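PDB 7B04: nitrite oxidoreductase subunit A from Kuenenia stuttgartiensis, which belongs to the molybdopterin oxidoreductase family and, in this model, holds a molybdenum atom, two MD1 molecules and an iron/sulfur cluster (SF4). Local coordinates for residues B[246-251]-B[749-754]; B[242-247]-B[587-592]; B[850-855]-B[902-907]; B[908-913]-B[1012-1017]; B[361-366]-B[542-547]. All coordinates share one frame; numbering follows the deposited sequence.

Contact 1: residues B[246-251]-B[749-754]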
# COMPACT_ATOMS: atom_id res chain seq x y z
N LEU B 246 -23.89 -25.45 17.22
CA LEU B 246 -23.24 -26.47 18.04
C LEU B 246 -24.01 -26.78 19.31
O LEU B 246 -23.65 -27.74 20.00
CB LEU B 246 -21.82 -26.03 18.38
CG LEU B 246 -20.87 -26.02 17.19
CD1 LEU B 246 -19.53 -25.46 17.62
CD2 LEU B 246 -20.70 -27.41 16.61
N ALA B 247 -25.04 -26.00 19.65
CA ALA B 247 -25.91 -26.36 20.76
C ALA B 247 -26.54 -27.73 20.54
O ALA B 247 -26.77 -28.47 21.50
CB ALA B 247 -26.98 -25.30 20.96
N ILE B 248 -26.84 -28.08 19.28
CA ILE B 248 -27.37 -29.41 18.99
C ILE B 248 -26.37 -30.49 19.38
O ILE B 248 -26.73 -31.50 19.98
CB ILE B 248 -27.75 -29.53 17.50
CG1 ILE B 248 -28.77 -28.46 17.11
CG2 ILE B 248 -28.32 -30.91 17.21
CD1 ILE B 248 -29.05 -28.43 15.62
N VAL B 249 -25.09 -30.28 19.03
CA VAL B 249 -24.07 -31.26 19.38
C VAL B 249 -23.96 -31.40 20.89
O VAL B 249 -23.75 -32.50 21.42
CB VAL B 249 -22.71 -30.87 18.75
CG1 VAL B 249 -21.80 -32.09 18.67
CG2 VAL B 249 -22.91 -30.26 17.38
N ASP B 250 -24.11 -30.28 21.61
CA ASP B 250 -24.12 -30.34 23.07
C ASP B 250 -25.31 -31.15 23.57
O ASP B 250 -25.19 -31.90 24.54
CB ASP B 250 -24.16 -28.92 23.64
CG ASP B 250 -24.00 -28.90 25.15
OD1 ASP B 250 -22.87 -29.14 25.63
OD2 ASP B 250 -25.00 -28.64 25.84
N ALA B 251 -26.47 -31.01 22.92
CA ALA B 251 -27.62 -31.83 23.27
C ALA B 251 -27.34 -33.31 23.07
O ALA B 251 -27.77 -34.15 23.86
CB ALA B 251 -28.84 -31.40 22.46
N LEU B 749 -24.47 -37.33 13.35
CA LEU B 749 -25.35 -37.34 14.51
C LEU B 749 -26.78 -37.73 14.17
O LEU B 749 -27.64 -37.69 15.06
CB LEU B 749 -25.32 -35.97 15.20
CG LEU B 749 -23.98 -35.66 15.86
CD1 LEU B 749 -23.99 -34.28 16.50
CD2 LEU B 749 -23.63 -36.73 16.89
N ARG B 750 -27.05 -38.11 12.92
CA ARG B 750 -28.39 -38.50 12.47
C ARG B 750 -29.42 -37.45 12.87
O ARG B 750 -30.48 -37.75 13.42
CB ARG B 750 -28.76 -39.88 13.01
CG ARG B 750 -27.60 -40.86 13.04
CD ARG B 750 -27.90 -42.12 12.25
N ASP B 751 -29.09 -36.19 12.58
CA ASP B 751 -29.92 -35.05 12.93
C ASP B 751 -30.16 -34.22 11.69
O ASP B 751 -29.22 -33.89 10.96
CB ASP B 751 -29.25 -34.20 14.02
CG ASP B 751 -30.25 -33.56 14.96
OD1 ASP B 751 -30.47 -34.11 16.06
OD2 ASP B 751 -30.80 -32.50 14.61
N LYS B 752 -31.43 -33.88 11.45
CA LYS B 752 -31.80 -33.07 10.30
C LYS B 752 -31.76 -31.58 10.62
O LYS B 752 -31.57 -30.76 9.71
CB LYS B 752 -33.20 -33.46 9.80
N ARG B 753 -32.02 -31.22 11.88
CA ARG B 753 -31.98 -29.83 12.32
C ARG B 753 -30.68 -29.11 11.96
O ARG B 753 -30.66 -27.87 11.97
CB ARG B 753 -32.18 -29.76 13.83
CG ARG B 753 -33.51 -30.31 14.30
CD ARG B 753 -33.59 -30.40 15.82
NE ARG B 753 -32.65 -31.36 16.38
CZ ARG B 753 -32.60 -31.69 17.66
NH1 ARG B 753 -33.44 -31.13 18.52
NH2 ARG B 753 -31.71 -32.57 18.09
N PHE B 754 -29.60 -29.82 11.64
CA PHE B 754 -28.38 -29.14 11.19
C PHE B 754 -28.57 -28.52 9.82
O PHE B 754 -28.24 -27.35 9.60
CB PHE B 754 -27.20 -30.11 11.19
CG PHE B 754 -26.57 -30.30 12.54
CD1 PHE B 754 -25.68 -29.36 13.05
CD2 PHE B 754 -26.85 -31.42 13.29
CE1 PHE B 754 -25.10 -29.54 14.29
CE2 PHE B 754 -26.27 -31.61 14.53
CZ PHE B 754 -25.40 -30.67 15.03
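I248 and F754 reach toward each other tip to tip, and the isoleucine meets the ring with two branches. Its CD1 sits over the centre of one face in a CH-pi contact, 4.1 Å from the F754 centroid and only 2° off the ring normal. CG2, the other branch, comes to F754 CE2 at 3.4 Å. CG1 lies beside the backbone N (chi1 -58°), and the chain runs on extended to CD1, which also approaches R753 CB at 3.8 Å. V249 meets the same ring differently: its side chain crosses that of F754 at about a right angle, and CG2 stands at the ring edge, near the plane, 3.4 Å from F754 CZ. The other methyl, V249 CG1, faces L749 CD1 at 3.8 Å, again with the two side chains at about a right angle.

Beside this apolar patch lies a charged pair. R753 bends at chi3 (-66°) and grips D751 side-on: NE to OD2 at 2.8 Å and NH2 to OD1 at 2.8 Å, each oxygen using its syn lone pair. I248 CG2 lies 3.9 Å from both D751 OD2 and R753 NH2. D751 OD1 has a further partner in H252 NE2. I186 of helix 174-191 touches both V249 and L749, while L745 touches F754. The arrangement is a short helix-loop-helix junction packed against helix 238-254: helix 734-749 ends near L749, R750 follows at positive phi, and D751 OD2 gives helix 753-757 a weak capping bond from R753 N.

Contact 2: residues B[242-247]-B[587-592]; sequences FNNCLA and EDVFKP
F590, whose ring edge meets A247, gives its backbone N to D588 OD1 at 3.2 Å, and the same oxygen forms a salt bridge with R608. The N-H arrives from above the carboxylate plane, 53° out of it. This Asx turn shapes the loop after helix 582-585 where it lies on helix 238-254; V589 points at that helix, and the end of the F590 ring reaches it.

V589 holds the middle, its CA closest to that of C245. Its CG2 lies beside the backbone N, anti to the carbonyl carbon, and comes to N244 CG at 3.3 Å, while CG1 approaches C245 CA at 3.9 Å. The N244 and V589 side chains slide past each other in opposite directions. N244 CG is anti to the backbone N (chi1 -168°), on the side of the loop; beyond it ND2 lies 3.0 Å from E587 O, and OD1 accepts a hydrogen bond from R608 N. R608 thus meets both sides of the contact, its backbone at N244 and its guanidinium at D588.

Helix 753-757 closes one flank of this buried contact, N757 bonding to V589 O and touching C245 and E587. At the far end of the contact F590 CE2 stands 4.0 Å from A247 CB, the methyl lying near the plane of the ring.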
# COMPACT_ATOMS: atom_id res chain seq x y z
N PHE B 242 -22.71 -20.95 12.92
CA PHE B 242 -22.21 -22.30 13.14
C PHE B 242 -22.00 -22.58 14.62
O PHE B 242 -22.38 -23.65 15.12
CB PHE B 242 -20.91 -22.52 12.36
CG PHE B 242 -20.36 -23.91 12.48
CD1 PHE B 242 -20.90 -24.94 11.73
CD2 PHE B 242 -19.30 -24.18 13.32
CE1 PHE B 242 -20.40 -26.23 11.84
CE2 PHE B 242 -18.79 -25.46 13.43
CZ PHE B 242 -19.34 -26.49 12.69
N ASN B 243 -21.42 -21.61 15.29
CA ASN B 243 -21.15 -21.70 16.73
C ASN B 243 -22.48 -21.87 17.44
O ASN B 243 -22.58 -22.63 18.38
CB ASN B 243 -20.55 -20.38 17.19
CG ASN B 243 -19.12 -20.27 16.78
OD1 ASN B 243 -18.49 -21.26 16.52
ND2 ASN B 243 -18.59 -19.07 16.75
N ASN B 244 -23.49 -21.15 16.99
CA ASN B 244 -24.82 -21.26 17.62
C ASN B 244 -25.36 -22.68 17.43
O ASN B 244 -25.89 -23.22 18.37
CB ASN B 244 -25.76 -20.22 17.04
CG ASN B 244 -27.02 -20.12 17.84
OD1 ASN B 244 -27.12 -20.71 18.89
ND2 ASN B 244 -27.99 -19.40 17.34
N CYS B 245 -25.18 -23.24 16.25
CA CYS B 245 -25.69 -24.57 15.86
C CYS B 245 -25.09 -25.65 16.73
O CYS B 245 -25.65 -26.69 16.82
CB CYS B 245 -25.24 -24.86 14.44
SG CYS B 245 -26.39 -24.28 13.18
N LEU B 246 -23.89 -25.45 17.22
CA LEU B 246 -23.24 -26.47 18.04
C LEU B 246 -24.01 -26.78 19.31
O LEU B 246 -23.65 -27.74 20.00
CB LEU B 246 -21.82 -26.03 18.38
CG LEU B 246 -20.87 -26.02 17.19
CD1 LEU B 246 -19.53 -25.46 17.62
CD2 LEU B 246 -20.70 -27.41 16.61
N ALA B 247 -25.04 -26.00 19.65
CA ALA B 247 -25.91 -26.36 20.76
C ALA B 247 -26.54 -27.73 20.54
O ALA B 247 -26.77 -28.47 21.50
CB ALA B 247 -26.98 -25.30 20.96
N GLU B 587 -30.44 -16.62 15.47
CA GLU B 587 -31.69 -17.32 15.20
C GLU B 587 -31.77 -18.58 16.05
O GLU B 587 -30.75 -19.23 16.30
CB GLU B 587 -31.80 -17.66 13.72
CG GLU B 587 -33.22 -17.69 13.17
CD GLU B 587 -33.36 -18.60 11.97
OE1 GLU B 587 -32.91 -19.77 12.05
OE2 GLU B 587 -33.91 -18.15 10.94
N ASP B 588 -32.97 -18.91 16.51
CA ASP B 588 -33.14 -20.09 17.35
C ASP B 588 -32.76 -21.34 16.56
O ASP B 588 -33.40 -21.68 15.56
CB ASP B 588 -34.57 -20.19 17.87
CG ASP B 588 -34.71 -21.17 19.02
OD1 ASP B 588 -33.76 -21.93 19.27
OD2 ASP B 588 -35.77 -21.18 19.67
N VAL B 589 -31.71 -22.02 17.02
CA VAL B 589 -31.21 -23.21 16.32
C VAL B 589 -32.27 -24.30 16.30
O VAL B 589 -32.46 -24.98 15.29
CB VAL B 589 -29.91 -23.69 16.97
CG1 VAL B 589 -29.49 -25.02 16.38
CG2 VAL B 589 -28.83 -22.66 16.77
N PHE B 590 -32.99 -24.46 17.41
CA PHE B 590 -34.00 -25.50 17.53
C PHE B 590 -35.34 -25.03 16.99
O PHE B 590 -36.27 -25.84 16.87
CB PHE B 590 -34.11 -25.95 18.99
CG PHE B 590 -32.92 -26.75 19.46
CD1 PHE B 590 -33.00 -28.12 19.59
CD2 PHE B 590 -31.73 -26.11 19.77
CE1 PHE B 590 -31.90 -28.85 20.03
CE2 PHE B 590 -30.63 -26.84 20.21
CZ PHE B 590 -30.72 -28.21 20.34
N LYS B 591 -35.46 -23.74 16.66
CA LYS B 591 -36.67 -23.19 16.05
C LYS B 591 -36.31 -22.30 14.86
O LYS B 591 -36.52 -21.08 14.90
CB LYS B 591 -37.48 -22.41 17.08
CG LYS B 591 -38.31 -23.26 18.04
CD LYS B 591 -38.56 -22.47 19.31
CE LYS B 591 -39.85 -22.87 19.98
NZ LYS B 591 -40.83 -23.35 18.98
N PRO B 592 -35.71 -22.86 13.81
CA PRO B 592 -35.37 -22.06 12.63
C PRO B 592 -36.56 -21.92 11.69
O PRO B 592 -37.43 -22.79 11.59
CB PRO B 592 -34.26 -22.89 11.97
CG PRO B 592 -34.72 -24.28 12.20
CD PRO B 592 -35.38 -24.29 13.58

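Contact 3: residues B[850-855]-B[902-907]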
# COMPACT_ATOMS: atom_id res chain seq x y z
N GLY B 850 3.11 3.87 30.78
CA GLY B 850 2.83 2.51 30.39
C GLY B 850 3.46 1.49 31.31
O GLY B 850 4.49 1.74 31.95
N PRO B 851 2.83 0.31 31.42
CA PRO B 851 3.43 -0.77 32.21
C PRO B 851 4.74 -1.27 31.64
O PRO B 851 5.50 -1.92 32.36
CB PRO B 851 2.35 -1.86 32.19
CG PRO B 851 1.09 -1.16 31.82
CD PRO B 851 1.50 -0.05 30.91
N GLU B 852 4.99 -1.05 30.36
CA GLU B 852 6.32 -1.33 29.81
C GLU B 852 6.88 -0.23 28.92
O GLU B 852 8.10 -0.06 28.90
CB GLU B 852 6.28 -2.64 29.01
CG GLU B 852 7.63 -3.12 28.52
CD GLU B 852 7.59 -4.55 28.06
OE1 GLU B 852 6.52 -5.18 28.17
OE2 GLU B 852 8.63 -5.06 27.60
N ALA B 853 6.05 0.59 28.27
CA ALA B 853 6.50 1.55 27.25
C ALA B 853 6.75 2.94 27.85
O ALA B 853 6.13 3.93 27.47
CB ALA B 853 5.49 1.62 26.11
N THR B 854 7.67 2.99 28.81
CA THR B 854 8.01 4.26 29.45
C THR B 854 9.43 4.16 30.00
O THR B 854 9.88 3.06 30.35
CB THR B 854 7.03 4.58 30.58
OG1 THR B 854 7.35 5.86 31.15
CG2 THR B 854 7.07 3.52 31.66
N PRO B 855 10.16 5.28 30.06
CA PRO B 855 11.47 5.25 30.74
C PRO B 855 11.37 5.27 32.26
O PRO B 855 12.36 4.93 32.93
CB PRO B 855 12.16 6.52 30.22
CG PRO B 855 11.37 6.94 29.01
CD PRO B 855 9.96 6.52 29.31
N ASN B 902 12.43 2.70 34.75
CA ASN B 902 11.97 1.41 34.26
C ASN B 902 13.15 0.44 34.23
O ASN B 902 14.25 0.80 33.79
CB ASN B 902 11.36 1.54 32.86
CG ASN B 902 10.70 0.26 32.37
OD1 ASN B 902 10.75 -0.78 33.03
ND2 ASN B 902 10.09 0.33 31.19
N PHE B 903 12.93 -0.78 34.72
CA PHE B 903 14.03 -1.73 34.77
C PHE B 903 14.51 -2.10 33.37
O PHE B 903 15.71 -2.17 33.12
CB PHE B 903 13.64 -2.97 35.58
CG PHE B 903 12.57 -3.82 34.94
CD1 PHE B 903 11.24 -3.48 35.06
CD2 PHE B 903 12.91 -4.97 34.25
CE1 PHE B 903 10.26 -4.27 34.48
CE2 PHE B 903 11.93 -5.77 33.68
CZ PHE B 903 10.60 -5.41 33.79
N LEU B 904 13.58 -2.30 32.44
CA LEU B 904 13.96 -2.63 31.07
C LEU B 904 14.74 -1.50 30.41
O LEU B 904 15.70 -1.74 29.67
CB LEU B 904 12.72 -2.97 30.25
CG LEU B 904 12.05 -4.31 30.57
CD1 LEU B 904 10.66 -4.37 29.98
CD2 LEU B 904 12.90 -5.46 30.06
N TRP B 905 14.33 -0.25 30.66
CA TRP B 905 14.97 0.89 30.01
C TRP B 905 16.44 1.02 30.39
O TRP B 905 17.25 1.47 29.58
CB TRP B 905 14.22 2.18 30.37
CG TRP B 905 14.59 3.36 29.53
CD1 TRP B 905 15.64 4.21 29.73
CD2 TRP B 905 13.90 3.84 28.37
NE1 TRP B 905 15.65 5.18 28.76
CE2 TRP B 905 14.59 4.97 27.91
CE3 TRP B 905 12.77 3.41 27.67
CZ2 TRP B 905 14.19 5.69 26.79
CZ3 TRP B 905 12.37 4.12 26.55
CH2 TRP B 905 13.08 5.25 26.12
N GLU B 906 16.81 0.62 31.61
CA GLU B 906 18.17 0.80 32.09
C GLU B 906 19.11 -0.35 31.72
O GLU B 906 20.33 -0.17 31.82
CB GLU B 906 18.17 0.99 33.61
CG GLU B 906 17.34 2.19 34.05
CD GLU B 906 17.88 3.50 33.52
OE1 GLU B 906 19.12 3.65 33.47
OE2 GLU B 906 17.07 4.37 33.14
N LYS B 907 18.60 -1.50 31.31
CA LYS B 907 19.44 -2.60 30.86
C LYS B 907 19.77 -2.55 29.37
O LYS B 907 20.45 -3.44 28.87
CB LYS B 907 18.80 -3.95 31.19
CG LYS B 907 18.10 -3.99 32.54
CD LYS B 907 16.99 -5.02 32.53
CE LYS B 907 17.50 -6.36 32.03
NZ LYS B 907 16.48 -7.43 32.17
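N902 is packed against the loop of T854 and P855 from its CB outward. CB lies 3.3 Å from T854 O and close to P855 O as well. CG is carried anti to the backbone N (chi1 -173°), and the amide beyond it divides its work. ND2 donates to T854 O at 2.9 Å, nearly along the C=O axis and close to its own amide plane, and it also lies 3.1 Å from E852 O. OD1 turns back to its own segment and accepts from L904 N at 3.3 Å, the donor standing above the carbonyl plane: N902 is the N-cap of the short, weakly bonded helix 903-906. Its backbone N adds a bond to P855 O at 2.9 Å, so main chain and side chain both tie the cap to the loop.

Farther along the helix, W905 lies side by side with P855, the two pointing the same way. The proline covers one face of the indole, with CG 3.7 Å from the centroid of the six-membered ring and 7° off its normal, a CH-pi contact. Elsewhere L904 CD1 lies 3.2 Å from E852 OE2; that carboxylate has its salt bridge with R984.

Three neighbours touch the short helix and its cap. L1102 of strand 1102-1109 touches N902 and W905, R885 of helix 882-887 touches F903 and E852, and W905 also meets Y912 of strand 911-914 edge-to-face.

Contact 4: residues B[908-913]-B[1012-1017]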
# COMPACT_ATOMS: atom_id res chain seq x y z
N GLY B 908 19.29 -1.53 28.65
CA GLY B 908 19.54 -1.40 27.23
C GLY B 908 18.33 -1.54 26.34
O GLY B 908 18.47 -1.36 25.12
N TYR B 909 17.16 -1.86 26.88
CA TYR B 909 15.94 -1.95 26.07
C TYR B 909 15.23 -0.60 26.11
O TYR B 909 14.13 -0.43 26.65
CB TYR B 909 15.07 -3.10 26.55
CG TYR B 909 15.77 -4.45 26.54
CD1 TYR B 909 15.33 -5.48 25.72
CD2 TYR B 909 16.87 -4.70 27.36
CE1 TYR B 909 15.97 -6.72 25.71
CE2 TYR B 909 17.52 -5.91 27.35
CZ TYR B 909 17.05 -6.93 26.54
OH TYR B 909 17.71 -8.14 26.54
N HIS B 910 15.89 0.38 25.49
CA HIS B 910 15.50 1.79 25.54
C HIS B 910 15.07 2.32 24.18
O HIS B 910 15.23 3.50 23.89
CB HIS B 910 16.65 2.63 26.09
CG HIS B 910 17.94 2.43 25.36
ND1 HIS B 910 18.71 1.29 25.52
CD2 HIS B 910 18.60 3.20 24.47
CE1 HIS B 910 19.78 1.38 24.76
NE2 HIS B 910 19.74 2.52 24.11
N PHE B 911 14.51 1.45 23.34
CA PHE B 911 13.99 1.84 22.04
C PHE B 911 12.51 1.49 21.99
O PHE B 911 12.14 0.33 22.21
CB PHE B 911 14.73 1.13 20.90
CG PHE B 911 16.07 1.70 20.60
CD1 PHE B 911 16.19 2.92 19.94
CD2 PHE B 911 17.23 1.02 20.94
CE1 PHE B 911 17.43 3.45 19.65
CE2 PHE B 911 18.47 1.54 20.65
CZ PHE B 911 18.57 2.76 20.01
N TYR B 912 11.67 2.47 21.69
CA TYR B 912 10.30 2.11 21.39
C TYR B 912 10.28 1.33 20.08
O TYR B 912 11.21 1.41 19.27
CB TYR B 912 9.40 3.34 21.29
CG TYR B 912 9.32 4.18 22.55
CD1 TYR B 912 8.44 3.85 23.57
CD2 TYR B 912 10.10 5.32 22.70
CE1 TYR B 912 8.35 4.62 24.72
CE2 TYR B 912 10.02 6.09 23.85
CZ TYR B 912 9.15 5.74 24.85
OH TYR B 912 9.07 6.50 25.99
N CYS B 913 9.20 0.60 19.85
CA CYS B 913 9.13 -0.19 18.62
C CYS B 913 7.66 -0.18 18.19
O CYS B 913 6.89 -1.07 18.54
CB CYS B 913 9.65 -1.60 18.80
SG CYS B 913 9.86 -2.50 17.25
N PRO B 1012 12.41 9.95 16.04
CA PRO B 1012 13.25 10.31 17.18
C PRO B 1012 14.24 9.21 17.51
O PRO B 1012 14.11 8.06 17.07
CB PRO B 1012 12.24 10.52 18.32
CG PRO B 1012 11.05 9.73 17.92
CD PRO B 1012 10.99 9.78 16.42
N TYR B 1013 15.25 9.58 18.30
CA TYR B 1013 16.34 8.67 18.63
C TYR B 1013 15.83 7.36 19.22
O TYR B 1013 16.26 6.27 18.82
CB TYR B 1013 17.30 9.36 19.61
CG TYR B 1013 18.53 8.55 19.96
CD1 TYR B 1013 19.68 8.64 19.19
CD2 TYR B 1013 18.55 7.71 21.06
CE1 TYR B 1013 20.81 7.92 19.51
CE2 TYR B 1013 19.67 6.98 21.39
CZ TYR B 1013 20.80 7.08 20.61
OH TYR B 1013 21.93 6.36 20.92
N ASN B 1014 14.90 7.44 20.18
CA ASN B 1014 14.44 6.28 20.93
C ASN B 1014 13.23 5.60 20.32
O ASN B 1014 12.47 4.94 21.04
CB ASN B 1014 14.14 6.68 22.37
CG ASN B 1014 15.36 7.20 23.10
OD1 ASN B 1014 15.45 8.38 23.42
ND2 ASN B 1014 16.31 6.31 23.36
N CYS B 1015 13.03 5.69 19.00
CA CYS B 1015 11.84 5.12 18.40
C CYS B 1015 12.19 4.41 17.11
O CYS B 1015 12.84 4.99 16.23
CB CYS B 1015 10.78 6.20 18.13
SG CYS B 1015 9.23 5.56 17.45
N THR B 1016 11.76 3.16 17.00
CA THR B 1016 11.99 2.32 15.84
C THR B 1016 10.65 1.87 15.30
O THR B 1016 9.66 1.79 16.03
CB THR B 1016 12.86 1.11 16.19
OG1 THR B 1016 12.15 0.27 17.12
CG2 THR B 1016 14.17 1.55 16.82
N MET B 1017 10.62 1.54 14.01
CA MET B 1017 9.36 1.26 13.34
C MET B 1017 9.50 0.03 12.45
O MET B 1017 10.46 -0.09 11.68
CB MET B 1017 8.91 2.46 12.49
CG MET B 1017 7.47 2.37 12.00
SD MET B 1017 7.25 1.41 10.49
CE MET B 1017 7.71 2.62 9.25
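Strands 911-913 and 1015-1017 run parallel, their directions 30° apart, with Y912 bridged to C1015 and C913 to T1016. Y912 N donates to N1014 O at 2.7 Å, and Y912 O takes T1016 N at 2.9 Å. That carbonyl is gripped a second time by the threonine side chain: T1016 OG1 donates to it at 2.6 Å, in the carbonyl plane and on a lone pair, whereas the amide N stands above the plane. With OG1 between the backbone N and the carbonyl carbon (chi1 64°), the hydroxyl is brought to the neighbouring strand, and it also lies 3.5 Å from C913 CB.

The pair belongs to a mixed six-stranded sheet whose end strands also pair, consistent with the C-terminal double-psi barrel known in relatives of this family. Strand 911-914 lies between 1015-1018 and 1102-1109, and the C1015 side chain is about 6 Å from a bound MD1.

Ahead of the strands, N1014 ND2 donates to H910 O at 3.1 Å, the acceptor tilted from its amide plane. The H910 and N1014 side chains cross at about a right angle, their planes 70° apart. F911 presents its ring edge to Y1013 O, 3.2 Å from CE1, and its CD1 approaches T1016 CG2. The Y1013 hydroxyl bonds to D966, and A963 of helix 961-966 touches both F911 and Y1013.

Contact 5: residues B[361-366]-B[542-547]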
# COMPACT_ATOMS: atom_id res chain seq x y z
N GLY B 361 -3.11 19.34 29.30
CA GLY B 361 -2.52 20.67 29.31
C GLY B 361 -3.31 21.65 28.46
O GLY B 361 -3.44 22.83 28.81
N ILE B 362 -3.84 21.18 27.33
CA ILE B 362 -4.65 22.05 26.47
C ILE B 362 -5.99 22.33 27.13
O ILE B 362 -6.53 23.44 27.03
CB ILE B 362 -4.81 21.42 25.08
CG1 ILE B 362 -3.45 21.29 24.39
CG2 ILE B 362 -5.76 22.24 24.22
CD1 ILE B 362 -3.49 20.48 23.11
N THR B 363 -6.55 21.34 27.83
CA THR B 363 -7.78 21.56 28.57
C THR B 363 -7.58 22.61 29.66
O THR B 363 -8.47 23.44 29.90
CB THR B 363 -8.27 20.24 29.18
OG1 THR B 363 -8.45 19.27 28.15
CG2 THR B 363 -9.60 20.44 29.90
N LYS B 364 -6.42 22.59 30.32
CA LYS B 364 -6.12 23.60 31.33
C LYS B 364 -6.07 24.99 30.71
O LYS B 364 -6.57 25.96 31.30
CB LYS B 364 -4.81 23.27 32.03
CG LYS B 364 -4.34 24.35 32.99
CD LYS B 364 -3.06 23.94 33.70
CE LYS B 364 -2.45 25.13 34.43
NZ LYS B 364 -3.36 25.63 35.50
N ILE B 365 -5.47 25.11 29.52
CA ILE B 365 -5.41 26.41 28.85
C ILE B 365 -6.81 26.87 28.47
O ILE B 365 -7.12 28.07 28.51
CB ILE B 365 -4.48 26.33 27.63
CG1 ILE B 365 -3.06 25.97 28.07
CG2 ILE B 365 -4.47 27.65 26.88
CD1 ILE B 365 -2.13 25.63 26.92
N LEU B 366 -7.69 25.94 28.09
CA LEU B 366 -9.04 26.32 27.70
C LEU B 366 -9.87 26.80 28.88
O LEU B 366 -10.80 27.59 28.70
CB LEU B 366 -9.74 25.14 27.02
CG LEU B 366 -9.20 24.75 25.64
CD1 LEU B 366 -9.86 23.48 25.16
CD2 LEU B 366 -9.40 25.89 24.65
N TYR B 542 -9.22 12.63 24.61
CA TYR B 542 -9.47 13.19 23.29
C TYR B 542 -10.81 13.90 23.16
O TYR B 542 -11.07 14.52 22.12
CB TYR B 542 -9.38 12.08 22.24
CG TYR B 542 -7.98 11.51 22.09
CD1 TYR B 542 -6.87 12.26 22.47
CD2 TYR B 542 -7.78 10.23 21.60
CE1 TYR B 542 -5.60 11.75 22.34
CE2 TYR B 542 -6.50 9.71 21.47
CZ TYR B 542 -5.42 10.48 21.85
OH TYR B 542 -4.14 9.98 21.72
N TYR B 543 -11.67 13.86 24.18
CA TYR B 543 -12.92 14.61 24.17
C TYR B 543 -12.86 15.90 24.98
O TYR B 543 -13.69 16.79 24.76
CB TYR B 543 -14.09 13.77 24.68
CG TYR B 543 -14.73 12.85 23.66
CD1 TYR B 543 -13.95 12.09 22.79
CD2 TYR B 543 -16.11 12.74 23.55
CE1 TYR B 543 -14.53 11.25 21.86
CE2 TYR B 543 -16.70 11.91 22.61
CZ TYR B 543 -15.90 11.16 21.77
OH TYR B 543 -16.47 10.33 20.84
N LEU B 544 -11.90 16.03 25.90
CA LEU B 544 -11.87 17.19 26.78
C LEU B 544 -11.82 18.52 26.03
O LEU B 544 -12.66 19.39 26.31
CB LEU B 544 -10.70 17.06 27.77
CG LEU B 544 -10.87 16.03 28.88
CD1 LEU B 544 -9.57 15.86 29.64
CD2 LEU B 544 -11.99 16.45 29.83
N PRO B 545 -10.90 18.75 25.08
CA PRO B 545 -10.91 20.04 24.38
C PRO B 545 -12.11 20.21 23.47
O PRO B 545 -12.48 21.35 23.17
CB PRO B 545 -9.60 20.02 23.58
CG PRO B 545 -9.32 18.58 23.36
CD PRO B 545 -9.81 17.87 24.59
N VAL B 546 -12.73 19.12 23.03
CA VAL B 546 -13.86 19.21 22.11
C VAL B 546 -15.21 19.27 22.83
O VAL B 546 -16.19 19.75 22.26
CB VAL B 546 -13.82 18.04 21.11
CG1 VAL B 546 -14.39 16.77 21.72
CG2 VAL B 546 -14.56 18.39 19.84
N MET B 547 -15.28 18.79 24.08
CA MET B 547 -16.50 18.95 24.87
C MET B 547 -16.70 20.41 25.26
O MET B 547 -17.84 20.90 25.30
CB MET B 547 -16.44 18.08 26.12
CG MET B 547 -16.61 16.60 25.89
SD MET B 547 -16.76 15.70 27.44
CE MET B 547 -15.07 15.73 28.02
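T363 and L544 make the close part of this contact, their side chains crossing at about a right angle. T363 OG1 lies 3.2 Å from L544 CB, and CG2 is farther from the same carbon, at 4.1 Å. OG1 is anti to the carbonyl carbon (chi1 -57°), beside its own backbone N, where it bonds back to F359 O; its approach to leucine is therefore packing, and its polar need is met within its own helix. One turn on, L366 lays CD1 against the proline, 3.7 Å from P545 CA and 3.8 Å from P545 CB, the two side chains crossing obliquely.

The other margin is looser. I362 only grazes P545, CG2 to CB at 4.5 Å, and meets A512 and I515 of helix 505-517 instead. Even this side is buried, and no hydrogen bond joins the two segments.

Helix 355-368 is thus packed against helix 544-548 through L544 and P545, with helix 505-517 alongside I362 and L366. P545 also touches I523 of strand 521-525, in a parallel five-stranded sheet whose 3-2-1-4-5 order is consistent with a Rossmann-like alpha/beta domain.

Overall arrangement
The five contacts fall into three places. Contacts 1 and 2 adjoin, their centres 9 Å apart, and share helix 238-254: I248 CD1 lies 3.5 Å from V589 CG1, so segments 749-754 and 587-592 lie on neighbouring parts of one helix. Contacts 3 and 4 also touch, 11 Å between centres, where helix 903-906 is followed, after a short turn, by strand 911-914; P855 CD approaches Y912 OH at 3.4 Å. Of contacts 3, 4 and 5, contact 4 lies nearest a bound MD1, about 6 Å from the C1015 side chain, against about 11 Å from the side chains of T854 and I362. Contact 5 stands alone, its nearest atoms about 13 Å from contact 3, yet nested within the loops closed by contacts 1 and 2.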